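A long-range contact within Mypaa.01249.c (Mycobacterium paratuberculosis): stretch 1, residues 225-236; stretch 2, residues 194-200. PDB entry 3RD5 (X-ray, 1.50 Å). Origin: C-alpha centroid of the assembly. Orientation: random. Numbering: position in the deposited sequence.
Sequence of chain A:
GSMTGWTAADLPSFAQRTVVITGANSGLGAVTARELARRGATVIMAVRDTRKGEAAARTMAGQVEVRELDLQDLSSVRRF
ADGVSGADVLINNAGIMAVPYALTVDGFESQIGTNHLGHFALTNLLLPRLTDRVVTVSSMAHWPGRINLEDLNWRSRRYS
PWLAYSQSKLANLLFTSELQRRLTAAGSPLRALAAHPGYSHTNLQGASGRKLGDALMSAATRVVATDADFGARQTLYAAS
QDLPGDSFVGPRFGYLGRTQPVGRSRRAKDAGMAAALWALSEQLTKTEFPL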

# COMPACT_ATOMS: atom_id res chain seq x y z
N ALA A 225 15.25 14.28 0.48
CA ALA A 225 15.82 13.13 1.22
C ALA A 225 15.16 12.91 2.58
O ALA A 225 14.81 11.78 2.96
CB ALA A 225 17.31 13.33 1.40
N THR A 226 15.05 13.99 3.33
CA THR A 226 14.64 13.96 4.73
C THR A 226 13.19 13.48 4.80
O THR A 226 12.85 12.64 5.66
CB THR A 226 14.79 15.38 5.39
N ASP A 227 12.36 14.00 3.89
CA ASP A 227 10.93 13.69 3.88
C ASP A 227 10.74 12.23 3.56
O ASP A 227 9.89 11.56 4.18
CB ASP A 227 10.12 14.55 2.88
CG ASP A 227 10.14 16.04 3.19
OD1 ASP A 227 10.62 16.47 4.27
OD2 ASP A 227 9.68 16.79 2.31
N ALA A 228 11.51 11.71 2.59
CA ALA A 228 11.40 10.33 2.22
C ALA A 228 11.88 9.44 3.36
O ALA A 228 11.25 8.40 3.61
CB ALA A 228 12.19 10.05 0.93
N ASP A 229 12.97 9.77 4.04
CA ASP A 229 13.40 8.96 5.18
C ASP A 229 12.34 8.89 6.27
O ASP A 229 12.05 7.82 6.84
CB ASP A 229 14.71 9.43 5.83
CG ASP A 229 15.95 9.24 4.97
OD1 ASP A 229 16.14 8.18 4.36
OD2 ASP A 229 16.82 10.15 5.05
N PHE A 230 11.76 10.03 6.63
CA PHE A 230 10.77 10.08 7.69
C PHE A 230 9.52 9.26 7.33
O PHE A 230 8.99 8.47 8.13
CB PHE A 230 10.37 11.53 8.02
CG PHE A 230 9.45 11.63 9.19
CD1 PHE A 230 9.94 11.51 10.49
CD2 PHE A 230 8.09 11.76 9.03
CE1 PHE A 230 9.06 11.58 11.58
CE2 PHE A 230 7.23 11.80 10.11
CZ PHE A 230 7.70 11.69 11.36
N GLY A 231 9.05 9.40 6.10
CA GLY A 231 7.90 8.65 5.69
C GLY A 231 8.15 7.15 5.62
O GLY A 231 7.32 6.33 6.05
N ALA A 232 9.31 6.78 5.08
CA ALA A 232 9.65 5.36 4.90
C ALA A 232 9.77 4.68 6.24
O ALA A 232 9.50 3.47 6.36
CB ALA A 232 10.95 5.20 4.08
N ARG A 233 10.23 5.41 7.25
CA ARG A 233 10.38 4.86 8.60
C ARG A 233 9.11 4.15 9.07
O ARG A 233 9.14 3.10 9.70
CB ARG A 233 10.75 5.97 9.56
CG ARG A 233 10.95 5.55 11.02
CD ARG A 233 11.08 6.75 11.96
NE ARG A 233 12.26 7.53 11.64
CZ ARG A 233 12.49 8.73 12.14
NH1 ARG A 233 11.59 9.31 12.91
NH2 ARG A 233 13.60 9.38 11.80
N GLN A 234 7.99 4.79 8.77
CA GLN A 234 6.70 4.30 9.25
C GLN A 234 6.39 2.95 8.60
O GLN A 234 5.99 1.97 9.28
CB GLN A 234 5.61 5.34 8.98
CG GLN A 234 5.95 6.81 9.25
CD GLN A 234 6.53 7.10 10.61
OE1 GLN A 234 6.10 6.49 11.62
NE2 GLN A 234 7.50 8.06 10.66
N THR A 235 6.54 2.88 7.29
CA THR A 235 6.35 1.63 6.55
C THR A 235 7.31 0.53 7.03
O THR A 235 6.92 -0.62 7.19
CB THR A 235 6.55 1.84 5.06
OG1 THR A 235 5.67 2.87 4.60
CG2 THR A 235 6.27 0.57 4.27
N LEU A 236 8.57 0.92 7.25
CA LEU A 236 9.60 -0.04 7.65
C LEU A 236 9.31 -0.68 9.02
O LEU A 236 9.57 -1.85 9.25
CB LEU A 236 10.98 0.64 7.61
CG LEU A 236 11.51 0.97 6.20
CD1 LEU A 236 12.71 1.96 6.25
CD2 LEU A 236 11.88 -0.32 5.44
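Stretch 2 194-200: AAHPGYS

The backbones come almost into touch at G231, whose CA lies 3.8 Å from the CA of P197 and 3.5 Å from its CB. The closeness depends on the bare glycine: a CB built at its ideal position on G231 would fall 2.9 Å from P197 CB, a clash. Stretch 1 is helical from T226 onward. Stretch 2 leaves a strand at A195, runs extended through H196, and then turns at P197 (phi/psi -91/3) and G198 (81/-142). At these angles a side chain on G198 would be jammed against the carbonyl O of P197, and it would also come tight against F230 CE2.

The two stretches run in opposite directions: the nearest CA atoms pair T235 with A195 (5.3 Å), G231 with P197, and D227 with S200 (6.5 Å), so the backbones diverge on both sides of the glycine. At the strand end, the CB of A195 points toward the helix and packs on its backbone, 3.8 Å from T235 CA and 3.7 Å from Q234 O. The CA-to-CB bond of Q234 also points toward stretch 2; its CG sits 3.1 Å from H196 O, while its NE2 turns back to donate to F230 O within the helix (3.0 Å). The CA-to-CB bond of H196 points away from the helix, and the close contact is made by its carbonyl O.

Farther along, Y199 covers the early helical turns. Its OH donates a short hydrogen bond to D227 OD1 (2.6 Å), which lies at the edge of the tyrosine ring, near its plane. The F230 and Y199 rings are nearly parallel (24°) but slid apart, with centroids 5.8 Å apart; they barely overlap, and their closest approach is F230 CD2 to Y199 CE2, 3.8 Å. One water bridges the stretches, its O donating to D227 O (2.9 Å) and hydrogen-bonding with S200 OG (2.7 Å).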

# COMPACT_ATOMS: atom_id res chain seq x y z
N ALA A 194 -1.17 -1.61 8.19
CA ALA A 194 -1.10 -0.36 7.45
C ALA A 194 -0.11 0.59 8.10
O ALA A 194 0.24 0.43 9.27
CB ALA A 194 -2.53 0.30 7.35
N ALA A 195 0.35 1.56 7.32
CA ALA A 195 1.26 2.62 7.77
C ALA A 195 0.92 3.88 7.04
O ALA A 195 0.31 3.86 5.97
CB ALA A 195 2.75 2.22 7.49
N HIS A 196 1.33 5.03 7.58
CA HIS A 196 1.26 6.27 6.82
C HIS A 196 2.46 7.15 7.13
O HIS A 196 3.00 7.08 8.23
CB HIS A 196 -0.08 7.02 7.08
CG HIS A 196 -0.13 7.76 8.37
ND1 HIS A 196 0.24 9.09 8.46
CD2 HIS A 196 -0.48 7.37 9.61
CE1 HIS A 196 0.10 9.48 9.72
NE2 HIS A 196 -0.32 8.45 10.45
N PRO A 197 2.84 8.02 6.17
CA PRO A 197 4.16 8.67 6.25
C PRO A 197 4.15 9.99 6.99
O PRO A 197 5.22 10.63 7.06
CB PRO A 197 4.52 8.88 4.78
CG PRO A 197 3.20 9.04 4.12
CD PRO A 197 2.34 8.00 4.77
N GLY A 198 3.01 10.42 7.53
CA GLY A 198 2.95 11.76 8.12
C GLY A 198 2.76 12.85 7.10
O GLY A 198 2.05 12.70 6.11
N TYR A 199 3.42 13.98 7.33
CA TYR A 199 3.14 15.22 6.62
C TYR A 199 3.29 15.17 5.11
O TYR A 199 2.64 15.94 4.39
CB TYR A 199 4.02 16.37 7.19
CG TYR A 199 5.51 16.15 6.98
CD1 TYR A 199 6.13 16.58 5.80
CD2 TYR A 199 6.29 15.53 7.93
CE1 TYR A 199 7.48 16.35 5.58
CE2 TYR A 199 7.66 15.28 7.71
CZ TYR A 199 8.24 15.71 6.54
OH TYR A 199 9.64 15.46 6.41
N SER A 200 4.19 14.34 4.60
CA SER A 200 4.48 14.39 3.14
C SER A 200 3.30 14.12 2.25
O SER A 200 3.25 14.63 1.13
CB SER A 200 5.57 13.40 2.80
OG SER A 200 5.23 12.09 3.10
O HOH W 1 7.54 10.71 2.78